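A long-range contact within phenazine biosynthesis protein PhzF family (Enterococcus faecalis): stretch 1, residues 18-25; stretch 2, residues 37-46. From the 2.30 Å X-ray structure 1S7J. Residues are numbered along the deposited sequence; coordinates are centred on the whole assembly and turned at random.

Stretch 1, residues 18-25: GNPAAVYV
Stretch 2 (37-46) NIAIENNLSE

Stretch 1 is a strand from N19 to V25, with G18 leading into it; stretch 2 carries the final part of a helix that begins earlier in the chain, then a loop that crosses beside the strand and brings E46 up to it. The strand and helix axes approach to 10.4 Å, with 140° between their N-to-C directions, so the two run roughly, not strictly, antiparallel. That direction sets the order of contacts: early strand residues meet the loop end of stretch 2, and Y24 meets the helix. The nearest CA pair is A21 and E46, at 5.4 Å, and 367 Å² is buried over both sides.

G18 makes no contact across the interface; its phi/psi of 59/-152 has the positive phi that glycine favours. N19 (-127/119) enters the extended conformation with chi1 t (-165°) and chi2 -19°. Its CA-to-CB bond lies sideways, but the side-chain end comes nearer, placing OD1 4.0 Å from S45 OG. Water 1 bridges that gap by donating to both oxygens, at 2.8 Å from S45 OG and, weakly, at 3.3 Å from N19 OD1. S45 (-44/-59, chi1 t) also donates from OG to E46 OE2 at 2.8 Å, so its hydroxyl serves as acceptor to the water and donor to the carboxylate.

P20 (-78/145, C-gamma endo) contributes through its backbone: P20 O lies 3.5 Å from S45 CB, a van der Waals contact. At A21 (-155/151) the extended chain brings CA within 3.5 Å of E46 O, with an angle of 129° at the hydrogen, a CA-H...O contact that supplements the conventional bond next to it.

That bond runs from A22 N to E46 O, 3.2 Å long with an N-H...acceptor angle of 166°. It is the only direct hydrogen bond between the stretches, and its near-linear angle supports a genuine bond, one residue along the strand from the A21-E46 CA pair. E46 has phi/psi -145/152, chi1 m (-86°), chi2 p (83°) and chi3 -157°. A22 (-105/135) points its CB toward stretch 2, where it lies 3.8 Å from L44 CD1, an apolar contact, and 3.9 Å from N42 ND2. L44 (-87/166) has chi1 m and chi2 t, an extended side chain that also brings CD1 to 4.3 Å from A21 C. N42 (-78/-9, chi1 p) receives a weak bond from L44 N to its OD1, 3.4 Å and 173°. This bond spans N43, whose positive phi (47/30) takes the chain out of helical geometry.

V23 (-126/132, chi1 off-rotamer at -3°) follows the strand alternation and points away, with no contact. Y24 (-116/115) again turns its CA-to-CB bond toward stretch 2, with chi1 m (-77°) and chi2 68°. Its CZ is 3.7 Å from I38 CG2, an apolar packing, and its OH is 3.6 Å from the same methyl; I38 has chi1 m and chi2 t. N42 ND2 sits at the ring edge, near its plane, 4.3 Å from Y24 OH. V25 (-96/106, chi1 t) continues the strand beyond reach of stretch 2.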

# COMPACT_ATOMS: atom_id res chain seq x y z
N GLY A 18 3.32 -5.43 -8.80
CA GLY A 18 2.91 -4.34 -7.93
C GLY A 18 1.46 -4.42 -7.47
O GLY A 18 0.89 -5.51 -7.38
N ASN A 19 0.86 -3.28 -7.19
CA ASN A 19 -0.52 -3.22 -6.73
C ASN A 19 -1.27 -2.24 -7.63
O ASN A 19 -0.93 -1.06 -7.69
CB ASN A 19 -0.56 -2.74 -5.27
CG ASN A 19 -1.92 -2.99 -4.59
OD1 ASN A 19 -2.94 -3.20 -5.25
ND2 ASN A 19 -1.91 -2.98 -3.27
N PRO A 20 -2.30 -2.72 -8.34
CA PRO A 20 -3.12 -1.93 -9.26
C PRO A 20 -4.17 -1.02 -8.67
O PRO A 20 -4.86 -1.37 -7.70
CB PRO A 20 -3.78 -3.00 -10.11
CG PRO A 20 -4.03 -4.07 -9.11
CD PRO A 20 -2.72 -4.14 -8.36
N ALA A 21 -4.36 0.13 -9.33
CA ALA A 21 -5.35 1.12 -8.94
C ALA A 21 -5.76 1.94 -10.15
O ALA A 21 -4.97 2.11 -11.08
CB ALA A 21 -4.79 2.03 -7.84
N ALA A 22 -6.98 2.43 -10.15
CA ALA A 22 -7.48 3.27 -11.23
C ALA A 22 -7.50 4.68 -10.71
O ALA A 22 -7.92 4.91 -9.59
CB ALA A 22 -8.87 2.85 -11.61
N VAL A 23 -7.04 5.65 -11.50
CA VAL A 23 -7.07 7.04 -11.04
C VAL A 23 -7.78 7.94 -12.03
O VAL A 23 -7.57 7.84 -13.24
CB VAL A 23 -5.67 7.58 -10.68
CG1 VAL A 23 -4.61 6.52 -10.83
CG2 VAL A 23 -5.35 8.83 -11.48
N TYR A 24 -8.69 8.77 -11.51
CA TYR A 24 -9.44 9.70 -12.34
C TYR A 24 -9.13 11.12 -11.95
O TYR A 24 -9.39 11.53 -10.80
CB TYR A 24 -10.95 9.50 -12.17
CG TYR A 24 -11.52 8.33 -12.89
CD1 TYR A 24 -11.21 7.03 -12.50
CD2 TYR A 24 -12.41 8.50 -13.95
CE1 TYR A 24 -11.78 5.93 -13.14
CE2 TYR A 24 -12.99 7.42 -14.60
CZ TYR A 24 -12.68 6.14 -14.19
OH TYR A 24 -13.27 5.08 -14.80
N VAL A 25 -8.52 11.87 -12.87
CA VAL A 25 -8.23 13.27 -12.61
C VAL A 25 -9.39 14.05 -13.24
O VAL A 25 -9.51 14.13 -14.45
CB VAL A 25 -6.88 13.74 -13.22
CG1 VAL A 25 -6.61 15.18 -12.81
CG2 VAL A 25 -5.74 12.85 -12.74
N ASN A 37 -20.09 4.03 -7.84
CA ASN A 37 -20.48 3.18 -8.95
C ASN A 37 -19.34 2.90 -9.90
O ASN A 37 -19.26 1.82 -10.48
CB ASN A 37 -21.67 3.78 -9.70
CG ASN A 37 -23.00 3.47 -9.03
OD1 ASN A 37 -23.98 4.20 -9.21
ND2 ASN A 37 -23.05 2.37 -8.30
N ILE A 38 -18.46 3.87 -10.09
CA ILE A 38 -17.31 3.68 -10.96
C ILE A 38 -16.37 2.68 -10.37
O ILE A 38 -15.77 1.88 -11.09
CB ILE A 38 -16.55 5.01 -11.20
CG1 ILE A 38 -17.35 5.93 -12.11
CG2 ILE A 38 -15.18 4.73 -11.80
CD1 ILE A 38 -16.81 7.31 -12.20
N ALA A 39 -16.23 2.71 -9.03
CA ALA A 39 -15.34 1.80 -8.31
C ALA A 39 -15.88 0.37 -8.34
O ALA A 39 -15.12 -0.60 -8.37
CB ALA A 39 -15.14 2.27 -6.88
N ILE A 40 -17.20 0.25 -8.29
CA ILE A 40 -17.83 -1.05 -8.34
C ILE A 40 -17.60 -1.62 -9.73
O ILE A 40 -17.15 -2.76 -9.90
CB ILE A 40 -19.35 -0.94 -8.09
CG1 ILE A 40 -19.61 -0.43 -6.67
CG2 ILE A 40 -20.03 -2.27 -8.31
CD1 ILE A 40 -21.07 -0.14 -6.37
N GLU A 41 -17.87 -0.77 -10.72
CA GLU A 41 -17.74 -1.08 -12.13
C GLU A 41 -16.40 -1.66 -12.59
O GLU A 41 -16.37 -2.73 -13.21
CB GLU A 41 -18.10 0.18 -12.95
CG GLU A 41 -18.07 0.00 -14.46
CD GLU A 41 -19.07 -1.03 -14.97
OE1 GLU A 41 -18.65 -1.89 -15.76
OE2 GLU A 41 -20.26 -0.96 -14.60
N ASN A 42 -15.30 -0.95 -12.34
CA ASN A 42 -14.00 -1.45 -12.76
C ASN A 42 -13.46 -2.52 -11.84
O ASN A 42 -12.44 -3.16 -12.12
CB ASN A 42 -13.00 -0.32 -12.96
CG ASN A 42 -12.86 0.57 -11.77
OD1 ASN A 42 -12.89 0.11 -10.63
ND2 ASN A 42 -12.67 1.87 -12.01
N ASN A 43 -14.15 -2.71 -10.70
CA ASN A 43 -13.84 -3.73 -9.69
C ASN A 43 -12.37 -3.84 -9.29
O ASN A 43 -11.90 -4.93 -8.93
CB ASN A 43 -14.37 -5.09 -10.21
CG ASN A 43 -14.77 -6.04 -9.09
OD1 ASN A 43 -15.45 -5.63 -8.13
ND2 ASN A 43 -14.44 -7.31 -9.25
N LEU A 44 -11.64 -2.75 -9.34
CA LEU A 44 -10.24 -2.77 -8.96
C LEU A 44 -10.09 -2.56 -7.46
O LEU A 44 -11.05 -2.18 -6.79
CB LEU A 44 -9.44 -1.72 -9.75
CG LEU A 44 -9.27 -2.02 -11.24
CD1 LEU A 44 -8.54 -0.89 -11.93
CD2 LEU A 44 -8.49 -3.32 -11.40
N SER A 45 -8.90 -2.84 -6.94
CA SER A 45 -8.60 -2.69 -5.51
C SER A 45 -9.18 -1.37 -4.97
O SER A 45 -10.03 -1.37 -4.06
CB SER A 45 -7.08 -2.73 -5.29
OG SER A 45 -6.74 -3.02 -3.95
N GLU A 46 -8.74 -0.27 -5.56
CA GLU A 46 -9.19 1.06 -5.19
C GLU A 46 -9.24 1.92 -6.45
O GLU A 46 -8.48 1.67 -7.40
CB GLU A 46 -8.19 1.73 -4.20
CG GLU A 46 -8.39 1.43 -2.70
CD GLU A 46 -7.76 0.11 -2.24
OE1 GLU A 46 -8.22 -0.44 -1.20
OE2 GLU A 46 -6.81 -0.38 -2.88
O HOH W 1 -5.43 -5.35 -4.76